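Mitochondrial association factor 1 (Toxoplasma gondii, PDB 6BXT) binds ADP-ribose in a macro-domain-like fold and probably takes part in anchoring host mitochondria to the membrane of the parasite's vacuole. Local coordinates at residues Ala213-Leu218 against Gln255-Pro260; Gly54-Gly59 against Glu89-Gln94; Tyr169-Phe174 against Gly222-Arg227. All blocks are in the same frame, centred on the assembly; numbering follows the deposited sequence.

Interactions 1 and 3 touch the bound ADP-ribose, while interaction 2 holds the loop whose G58 reaches it. Interaction 1 meets the ligand at the adenosine end, through the residues that follow two parallel strands, whereas interaction 3 meets the pyrophosphate and the distal ribose; their centres are about 15 Å apart and both reach the same sheet, through strands 213-216 and 253-256 and strand 166-171. Interaction 2 seats the loop 54-59 on helix 83-103, about 22 Å from interaction 1 between centres and without touching it. It does adjoin interaction 3, about 16 Å away between centres: Y169 OH lies 2.9 Å from F56 O, a probable hydrogen bond, and L55 packs on V171.

Interaction 1. Residues Ala213-Leu218 against Gln255-Pro260; sequences AIRLPL and QFMYEP. With APR (adenosine-5-diphosphoribose), chain D.
R215 and Q255 face each other across two neighbouring parallel strands of a beta-alpha-beta unit, in which helix 230-248 connects strand 213-216 to strand 253-256 in the central sheet. The guanidinium approaches Q255 side-on and gives two N-H groups to a single oxygen: NE of R215 is 3.0 Å from Q255 OE1, and NH2 of R215, at 2.9 Å from the same OE1, lies on a lone pair in the carbonyl plane. Sharing one acceptor bends both bonds; guanidinium and amide planes are 38° apart. Backbone bonds from Q255 N to I214 O, L216 N to Q255 O and M257 N to L216 O fasten the strands together. On the face with R215, the M257 side chain crosses that of R215 at about a right angle, M257 CG 3.5 Å from R215 CG. On the other face, L216 CD1 sits over the F256 ring in a CH-pi contact, 4.3 Å from the centroid, and F256 is backed by F23 and helix 263-271.

Farther out, D38 forms a salt bridge with R215 NH1, which also bonds to P35 O, so the group that grips Q255 is itself held in place. The residues that follow the two strands reach the nucleotide: P217 CB meets O4' of the adenosine ribose, and E259, tied down through S261 and T263, passes CB by O2'. The bend of M257 at chi3 (65°) turns its methyl to the adenine, with CE 3.7 Å from C2.

Interaction 2. Residues Gly54-Gly59 against Glu89-Gln94; sequences GLFIGG and ESQEIQ
A chi1 of 74° sets S90 OG between its own backbone N and carbonyl carbon, facing I57, while Q94 turns its CG anti to the carbonyl carbon (chi1 -66°) and extends to L55. In this loop-to-helix packing, two polar side chains one helical turn apart thus hold the loop 54-59, whose G58 touches the ADP-ribose, by its backbone. S90 OG accepts from I57 N at 2.9 Å, and its single hydroxyl hydrogen serves L86 O or S87 O in the preceding turn of the helix, or is shared between them. Q94 NE2 donates to L55 O at 2.7 Å; the amide nitrogen stands above the carbonyl plane, and H150 takes up Q94 OE1, which fixes the rotation of the amide. Between them Q91 CA makes a CA-H...O contact with the same L55 O. The Q91 chain runs beside F56, its OE1 3.6 Å from F56 CB, with E95 bonded to its NE2. I57 rests CG1 and CD1 on S90 CB.

The loop leads from strand 45-51 to helix 61-76, whose N63 bonds F56 O. L55 packs on F148, and I57 on M167 and F120, wedging the loop between helix 83-103 and strands 120-126, 147-152 and 166-171.

Interaction 3. Residues Tyr169-Phe174 against Gly222-Arg227; sequences YTVAPF and GHFRGR. With APR (adenosine-5-diphosphoribose), chain D.
F174 and F224 bring their backbones together, CA to CA 4.7 Å, where the chain leaving strand 166-171 runs past a type I beta turn from G222 to R225. No hydrogen bond joins the two segments; a CA-H...O contact from F174 CA to F224 O and side-chain packing do the work, while G175 bonds the backbone of F224 just beyond the first segment.

F224 carries most of the contact. Its CG lies anti to the carbonyl carbon (chi1 -75°), which sends the ring along the chain of V171 to P173 and beneath the ligand. V171 CG1 stands at the ring edge, 4.4 Å from F224 CE2, and A172 O approaches obliquely to 3.3 Å from F224 CD2. Over one face lies C5D of the ADP-ribose, 3.6 Å above the ring plane and shifted toward the rim; the ring also stacks with Y53. F174 lies obliquely against the turn and the G226 that follows it: CD1 is 3.7 Å from F224 CA, CE1 is as far from H223 O, and CZ lies against G226 CA.

The turn offers its polar groups to the pyrophosphate. F224 N donates to O2B at 2.9 Å with an N-H...O angle of 146°, and two weak bonds come from H223, one from its N to the bridging O3A and one from ND1 to O2A, which lies near the plane of the imidazole. V60 O and N63 N are also hydrogen-bonded to the ligand.

Segment 222-227 thus packs by apolar contacts on V171, A172 and F174 while its N-H groups face the phosphates: that of F224 makes the main bond, with weak support from H223 N and ND1. Such recognition, with an aromatic ring under the distal ribose, is consistent with the phosphate-binding loop of macro domains.

Interaction 1. Residues Ala213-Leu218 against Gln255-Pro260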
# COMPACT_ATOMS: atom_id res chain seq x y z
N ALA A 213 4.04 -7.00 9.24
CA ALA A 213 4.89 -6.78 8.07
C ALA A 213 4.10 -6.07 6.96
O ALA A 213 2.87 -6.12 6.95
CB ALA A 213 5.46 -8.09 7.56
N ILE A 214 4.82 -5.41 6.06
CA ILE A 214 4.19 -4.67 4.97
C ILE A 214 4.85 -4.99 3.63
O ILE A 214 6.04 -4.73 3.44
CB ILE A 214 4.27 -3.14 5.20
CG1 ILE A 214 3.71 -2.78 6.57
CG2 ILE A 214 3.51 -2.40 4.10
CD1 ILE A 214 3.91 -1.33 6.96
N ARG A 215 4.07 -5.56 2.72
CA ARG A 215 4.56 -5.89 1.39
C ARG A 215 4.32 -4.73 0.43
O ARG A 215 3.19 -4.47 0.03
CB ARG A 215 3.88 -7.16 0.87
CG ARG A 215 4.53 -7.75 -0.37
CD ARG A 215 4.26 -9.24 -0.50
NE ARG A 215 4.72 -9.99 0.67
CZ ARG A 215 4.73 -11.31 0.76
NH1 ARG A 215 4.32 -12.06 -0.25
NH2 ARG A 215 5.17 -11.89 1.87
N LEU A 216 5.41 -4.05 0.06
CA LEU A 216 5.33 -2.88 -0.81
C LEU A 216 5.81 -3.18 -2.22
O LEU A 216 6.88 -3.76 -2.40
CB LEU A 216 6.17 -1.73 -0.24
CG LEU A 216 5.86 -1.27 1.18
CD1 LEU A 216 7.15 -0.98 1.92
CD2 LEU A 216 4.97 -0.04 1.13
N PRO A 217 5.03 -2.78 -3.24
CA PRO A 217 5.63 -2.73 -4.58
C PRO A 217 6.47 -1.47 -4.70
O PRO A 217 6.46 -0.66 -3.78
CB PRO A 217 4.41 -2.68 -5.50
CG PRO A 217 3.36 -2.01 -4.68
CD PRO A 217 3.60 -2.45 -3.26
N LEU A 218 7.19 -1.31 -5.81
CA LEU A 218 7.88 -0.05 -6.06
C LEU A 218 6.87 0.95 -6.59
O LEU A 218 6.59 0.98 -7.79
CB LEU A 218 9.03 -0.24 -7.04
CG LEU A 218 9.92 0.99 -7.28
CD1 LEU A 218 10.71 1.34 -6.03
CD2 LEU A 218 10.85 0.75 -8.45
N GLN A 255 8.78 -5.21 3.44
CA GLN A 255 9.08 -6.15 2.38
C GLN A 255 8.87 -5.48 1.03
O GLN A 255 7.81 -4.89 0.79
CB GLN A 255 8.20 -7.40 2.48
CG GLN A 255 8.38 -8.20 3.75
CD GLN A 255 7.41 -9.35 3.85
OE1 GLN A 255 6.68 -9.64 2.90
NE2 GLN A 255 7.38 -10.02 5.00
N PHE A 256 9.88 -5.55 0.17
CA PHE A 256 9.79 -4.96 -1.16
C PHE A 256 9.66 -6.03 -2.24
O PHE A 256 10.54 -6.88 -2.40
CB PHE A 256 11.01 -4.08 -1.43
CG PHE A 256 10.95 -2.76 -0.71
CD1 PHE A 256 10.19 -1.72 -1.21
CD2 PHE A 256 11.66 -2.57 0.47
CE1 PHE A 256 10.13 -0.51 -0.55
CE2 PHE A 256 11.60 -1.36 1.13
CZ PHE A 256 10.84 -0.33 0.62
N MET A 257 8.55 -5.98 -2.96
CA MET A 257 8.28 -6.93 -4.03
C MET A 257 9.28 -6.79 -5.16
O MET A 257 10.01 -5.80 -5.23
CB MET A 257 6.86 -6.73 -4.55
CG MET A 257 5.77 -6.90 -3.50
SD MET A 257 4.15 -6.45 -4.13
CE MET A 257 3.89 -7.70 -5.38
N TYR A 258 9.31 -7.78 -6.05
CA TYR A 258 10.30 -7.83 -7.11
C TYR A 258 9.86 -7.15 -8.40
O TYR A 258 8.72 -7.29 -8.83
CB TYR A 258 10.65 -9.29 -7.43
CG TYR A 258 11.48 -9.44 -8.68
CD1 TYR A 258 12.87 -9.35 -8.63
CD2 TYR A 258 10.88 -9.67 -9.92
CE1 TYR A 258 13.63 -9.48 -9.78
CE2 TYR A 258 11.64 -9.80 -11.06
CZ TYR A 258 13.01 -9.70 -10.99
OH TYR A 258 13.76 -9.84 -12.13
N GLU A 259 10.79 -6.41 -9.00
CA GLU A 259 10.65 -5.95 -10.37
C GLU A 259 12.05 -5.97 -10.99
O GLU A 259 13.04 -5.80 -10.29
CB GLU A 259 10.01 -4.55 -10.43
CG GLU A 259 10.66 -3.51 -9.53
CD GLU A 259 11.95 -2.95 -10.11
OE1 GLU A 259 12.11 -2.97 -11.34
OE2 GLU A 259 12.80 -2.50 -9.31
N PRO A 260 12.12 -6.19 -12.32
CA PRO A 260 13.37 -6.56 -13.01
C PRO A 260 14.58 -5.67 -12.71
O PRO A 260 15.69 -6.19 -12.62
CB PRO A 260 12.99 -6.45 -14.49
CG PRO A 260 11.53 -6.63 -14.52
CD PRO A 260 11.01 -6.00 -13.27
N1 APR D . 1.71 -7.99 -9.67
C2 APR D . 2.71 -7.55 -8.88
N3 APR D . 3.44 -6.45 -9.24
C4 APR D . 3.17 -5.80 -10.41
C5 APR D . 2.18 -6.25 -11.21
C6 APR D . 1.44 -7.35 -10.84
N6 APR D . 0.35 -8.07 -11.41
N7 APR D . 2.12 -5.43 -12.30
C8 APR D . 3.08 -4.48 -12.16
N9 APR D . 3.75 -4.70 -10.99
C1' APR D . 4.80 -3.99 -10.46
C2' APR D . 5.37 -3.08 -11.27
O2' APR D . 6.64 -3.61 -11.78
C3' APR D . 5.65 -1.85 -10.38
O3' APR D . 6.91 -1.87 -9.92
O4' APR D . 4.25 -3.20 -9.12
C4' APR D . 4.61 -1.96 -9.18
C5' APR D . 3.40 -1.10 -9.45
O5' APR D . 2.70 -1.61 -10.60
PA APR D . 1.59 -0.71 -11.24
O1A APR D . 0.33 -0.74 -10.38
O2A APR D . 1.27 -1.16 -12.61
O3A APR D . 2.18 0.79 -11.30
PB APR D . 1.51 2.08 -10.64
O1B APR D . 1.82 2.14 -9.15
O2B APR D . 2.11 3.30 -11.34
O5D APR D . -0.06 2.06 -10.88
C5D APR D . -0.47 2.60 -12.11
O4D APR D . -1.76 0.71 -12.51
O1D APR D . -2.44 -0.74 -10.67
C1D APR D . -2.96 0.14 -11.59
O2D APR D . -5.03 1.11 -11.24
C2D APR D . -3.55 1.17 -10.98
O3D APR D . -3.97 3.08 -12.27
C3D APR D . -2.99 2.43 -11.57
C4D APR D . -1.84 1.99 -12.55

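Interaction 2. Residues Gly54-Gly59 against Glu89-Gln94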
# COMPACT_ATOMS: atom_id res chain seq x y z
N GLY A 54 -8.70 7.43 -9.13
CA GLY A 54 -10.12 7.15 -8.97
C GLY A 54 -10.45 6.46 -7.66
O GLY A 54 -11.62 6.31 -7.33
N LEU A 55 -9.42 6.05 -6.93
CA LEU A 55 -9.59 5.43 -5.61
C LEU A 55 -10.46 4.17 -5.64
O LEU A 55 -11.09 3.83 -4.65
CB LEU A 55 -10.19 6.44 -4.62
CG LEU A 55 -9.41 7.74 -4.41
CD1 LEU A 55 -10.21 8.70 -3.53
CD2 LEU A 55 -8.05 7.46 -3.78
N PHE A 56 -10.48 3.49 -6.78
CA PHE A 56 -11.21 2.23 -6.92
C PHE A 56 -10.25 1.05 -7.05
O PHE A 56 -9.11 1.21 -7.49
CB PHE A 56 -12.15 2.28 -8.13
CG PHE A 56 -11.44 2.48 -9.45
CD1 PHE A 56 -10.89 1.41 -10.13
CD2 PHE A 56 -11.33 3.75 -10.00
CE1 PHE A 56 -10.24 1.60 -11.34
CE2 PHE A 56 -10.68 3.94 -11.20
CZ PHE A 56 -10.14 2.87 -11.87
N ILE A 57 -10.72 -0.13 -6.66
CA ILE A 57 -9.94 -1.35 -6.80
C ILE A 57 -10.32 -2.07 -8.09
O ILE A 57 -11.46 -2.51 -8.26
CB ILE A 57 -10.13 -2.30 -5.60
CG1 ILE A 57 -9.60 -1.65 -4.32
CG2 ILE A 57 -9.42 -3.64 -5.85
CD1 ILE A 57 -9.90 -2.43 -3.05
N GLY A 58 -9.35 -2.20 -8.99
CA GLY A 58 -9.58 -2.82 -10.28
C GLY A 58 -8.55 -2.36 -11.29
O GLY A 58 -7.43 -2.00 -10.93
N GLY A 59 -8.94 -2.36 -12.57
CA GLY A 59 -8.04 -1.96 -13.63
C GLY A 59 -6.99 -3.03 -13.90
O GLY A 59 -7.30 -4.22 -13.90
N GLU A 89 -17.95 -0.28 -4.93
CA GLU A 89 -18.03 -0.40 -3.48
C GLU A 89 -16.75 0.11 -2.81
O GLU A 89 -16.80 0.69 -1.73
CB GLU A 89 -18.28 -1.85 -3.08
CG GLU A 89 -18.69 -2.04 -1.62
CD GLU A 89 -18.57 -3.48 -1.16
OE1 GLU A 89 -19.32 -4.34 -1.66
OE2 GLU A 89 -17.70 -3.75 -0.30
N SER A 90 -15.61 -0.12 -3.45
CA SER A 90 -14.33 0.29 -2.89
C SER A 90 -14.09 1.78 -3.12
O SER A 90 -13.43 2.43 -2.31
CB SER A 90 -13.19 -0.53 -3.51
OG SER A 90 -12.92 -0.12 -4.84
N GLN A 91 -14.63 2.31 -4.21
CA GLN A 91 -14.47 3.73 -4.51
C GLN A 91 -15.29 4.59 -3.56
O GLN A 91 -14.78 5.57 -3.02
CB GLN A 91 -14.88 4.02 -5.96
CG GLN A 91 -14.65 5.46 -6.37
CD GLN A 91 -14.94 5.70 -7.84
OE1 GLN A 91 -14.47 4.96 -8.71
NE2 GLN A 91 -15.71 6.74 -8.13
N GLU A 92 -16.55 4.22 -3.36
CA GLU A 92 -17.43 4.96 -2.46
C GLU A 92 -16.88 4.99 -1.04
O GLU A 92 -16.91 6.03 -0.38
CB GLU A 92 -18.83 4.33 -2.46
CG GLU A 92 -19.56 4.44 -3.79
CD GLU A 92 -20.75 3.52 -3.88
OE1 GLU A 92 -21.24 3.06 -2.82
OE2 GLU A 92 -21.21 3.24 -5.01
N ILE A 93 -16.37 3.85 -0.58
CA ILE A 93 -15.80 3.75 0.75
C ILE A 93 -14.57 4.64 0.89
O ILE A 93 -14.48 5.47 1.79
CB ILE A 93 -15.42 2.29 1.09
CG1 ILE A 93 -16.69 1.47 1.33
CG2 ILE A 93 -14.51 2.23 2.32
CD1 ILE A 93 -16.46 -0.02 1.46
N GLN A 94 -13.61 4.46 -0.01
CA GLN A 94 -12.35 5.18 0.06
C GLN A 94 -12.53 6.66 -0.29
O GLN A 94 -11.66 7.47 0.01
CB GLN A 94 -11.32 4.54 -0.88
CG GLN A 94 -10.92 3.14 -0.43
CD GLN A 94 -9.76 2.55 -1.23
OE1 GLN A 94 -8.92 1.85 -0.68
NE2 GLN A 94 -9.73 2.82 -2.53

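Interaction 3. Residues Tyr169-Phe174 against Gly222-Arg227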
# COMPACT_ATOMS: atom_id res chain seq x y z
N TYR A 169 -4.10 0.46 0.48
CA TYR A 169 -4.35 1.07 -0.81
C TYR A 169 -3.81 2.49 -0.78
O TYR A 169 -4.15 3.26 0.12
CB TYR A 169 -5.85 1.06 -1.13
CG TYR A 169 -6.24 1.62 -2.48
CD1 TYR A 169 -6.23 2.99 -2.73
CD2 TYR A 169 -6.66 0.78 -3.51
CE1 TYR A 169 -6.59 3.50 -3.96
CE2 TYR A 169 -7.03 1.28 -4.74
CZ TYR A 169 -7.00 2.64 -4.96
OH TYR A 169 -7.36 3.15 -6.19
N THR A 170 -2.96 2.82 -1.74
CA THR A 170 -2.36 4.15 -1.79
C THR A 170 -2.27 4.62 -3.24
O THR A 170 -2.27 3.82 -4.16
CB THR A 170 -0.96 4.18 -1.15
OG1 THR A 170 -0.50 5.53 -1.05
CG2 THR A 170 0.03 3.35 -1.96
N VAL A 171 -2.20 5.94 -3.42
CA VAL A 171 -2.08 6.54 -4.74
C VAL A 171 -0.72 7.21 -4.86
O VAL A 171 -0.41 8.14 -4.12
CB VAL A 171 -3.19 7.56 -5.01
CG1 VAL A 171 -3.19 7.98 -6.47
CG2 VAL A 171 -4.55 6.99 -4.62
N ALA A 172 0.10 6.73 -5.79
CA ALA A 172 1.46 7.22 -5.95
C ALA A 172 1.50 8.40 -6.92
O ALA A 172 0.62 8.54 -7.77
CB ALA A 172 2.37 6.11 -6.43
N PRO A 173 2.52 9.26 -6.80
CA PRO A 173 2.67 10.40 -7.71
C PRO A 173 3.05 9.99 -9.12
O PRO A 173 3.82 9.04 -9.31
CB PRO A 173 3.78 11.23 -7.06
CG PRO A 173 4.56 10.25 -6.25
CD PRO A 173 3.56 9.25 -5.75
N PHE A 174 2.52 10.69 -10.12
CA PHE A 174 2.89 10.45 -11.51
C PHE A 174 4.33 10.88 -11.73
O PHE A 174 4.79 11.88 -11.17
CB PHE A 174 1.95 11.21 -12.45
CG PHE A 174 2.00 10.72 -13.87
CD1 PHE A 174 1.49 9.48 -14.22
CD2 PHE A 174 2.55 11.52 -14.86
CE1 PHE A 174 1.54 9.04 -15.52
CE2 PHE A 174 2.60 11.08 -16.17
CZ PHE A 174 2.09 9.84 -16.50
N GLY A 222 5.25 1.63 -12.38
CA GLY A 222 4.53 0.94 -13.44
C GLY A 222 3.99 1.91 -14.47
O GLY A 222 4.75 2.49 -15.25
N HIS A 223 2.67 2.09 -14.48
CA HIS A 223 2.02 2.98 -15.44
C HIS A 223 2.15 4.46 -15.05
O HIS A 223 1.95 5.34 -15.89
CB HIS A 223 0.54 2.62 -15.60
CG HIS A 223 0.29 1.22 -16.06
ND1 HIS A 223 0.21 0.15 -15.20
CD2 HIS A 223 0.11 0.72 -17.31
CE1 HIS A 223 -0.02 -0.95 -15.89
NE2 HIS A 223 -0.09 -0.64 -17.17
N PHE A 224 2.47 4.73 -13.79
CA PHE A 224 2.68 6.11 -13.33
C PHE A 224 4.12 6.58 -13.55
O PHE A 224 4.50 7.65 -13.08
CB PHE A 224 2.34 6.27 -11.84
CG PHE A 224 0.86 6.27 -11.53
CD1 PHE A 224 -0.09 6.16 -12.53
CD2 PHE A 224 0.43 6.40 -10.21
CE1 PHE A 224 -1.44 6.17 -12.23
CE2 PHE A 224 -0.92 6.41 -9.91
CZ PHE A 224 -1.85 6.30 -10.92
N ARG A 225 4.91 5.79 -14.27
CA ARG A 225 6.31 6.16 -14.48
C ARG A 225 6.44 7.31 -15.47
O ARG A 225 7.26 8.21 -15.28
CB ARG A 225 7.11 4.96 -14.99
CG ARG A 225 8.61 5.15 -14.85
CD ARG A 225 9.40 4.33 -15.85
NE ARG A 225 9.09 2.90 -15.75
CZ ARG A 225 9.78 1.95 -16.38
NH1 ARG A 225 9.43 0.68 -16.23
NH2 ARG A 225 10.81 2.26 -17.14
N GLY A 226 5.64 7.28 -16.53
CA GLY A 226 5.73 8.28 -17.58
C GLY A 226 7.11 8.31 -18.20
O GLY A 226 7.60 7.29 -18.70
N ARG A 227 7.75 9.47 -18.16
CA ARG A 227 9.09 9.65 -18.72
C ARG A 227 10.17 9.56 -17.64
O ARG A 227 11.36 9.70 -17.94
CB ARG A 227 9.18 11.00 -19.43
CG ARG A 227 8.57 11.01 -20.83
CD ARG A 227 8.59 12.39 -21.45
NE ARG A 227 7.38 13.16 -21.13
CZ ARG A 227 7.27 14.06 -20.15
NH1 ARG A 227 6.12 14.69 -19.96
NH2 ARG A 227 8.31 14.34 -19.37
N1 APR D . 1.71 -7.99 -9.67
C2 APR D . 2.71 -7.55 -8.88
N3 APR D . 3.44 -6.45 -9.24
C4 APR D . 3.17 -5.80 -10.41
C5 APR D . 2.18 -6.25 -11.21
C6 APR D . 1.44 -7.35 -10.84
N6 APR D . 0.35 -8.07 -11.41
N7 APR D . 2.12 -5.43 -12.30
C8 APR D . 3.08 -4.48 -12.16
N9 APR D . 3.75 -4.70 -10.99
C1' APR D . 4.80 -3.99 -10.46
C2' APR D . 5.37 -3.08 -11.27
O2' APR D . 6.64 -3.61 -11.78
C3' APR D . 5.65 -1.85 -10.38
O3' APR D . 6.91 -1.87 -9.92
O4' APR D . 4.25 -3.20 -9.12
C4' APR D . 4.61 -1.96 -9.18
C5' APR D . 3.40 -1.10 -9.45
O5' APR D . 2.70 -1.61 -10.60
PA APR D . 1.59 -0.71 -11.24
O1A APR D . 0.33 -0.74 -10.38
O2A APR D . 1.27 -1.16 -12.61
O3A APR D . 2.18 0.79 -11.30
PB APR D . 1.51 2.08 -10.64
O1B APR D . 1.82 2.14 -9.15
O2B APR D . 2.11 3.30 -11.34
O5D APR D . -0.06 2.06 -10.88
C5D APR D . -0.47 2.60 -12.11
O4D APR D . -1.76 0.71 -12.51
O1D APR D . -2.44 -0.74 -10.67
C1D APR D . -2.96 0.14 -11.59
O2D APR D . -5.03 1.11 -11.24
C2D APR D . -3.55 1.17 -10.98
O3D APR D . -3.97 3.08 -12.27
C3D APR D . -2.99 2.43 -11.57
C4D APR D . -1.84 1.99 -12.55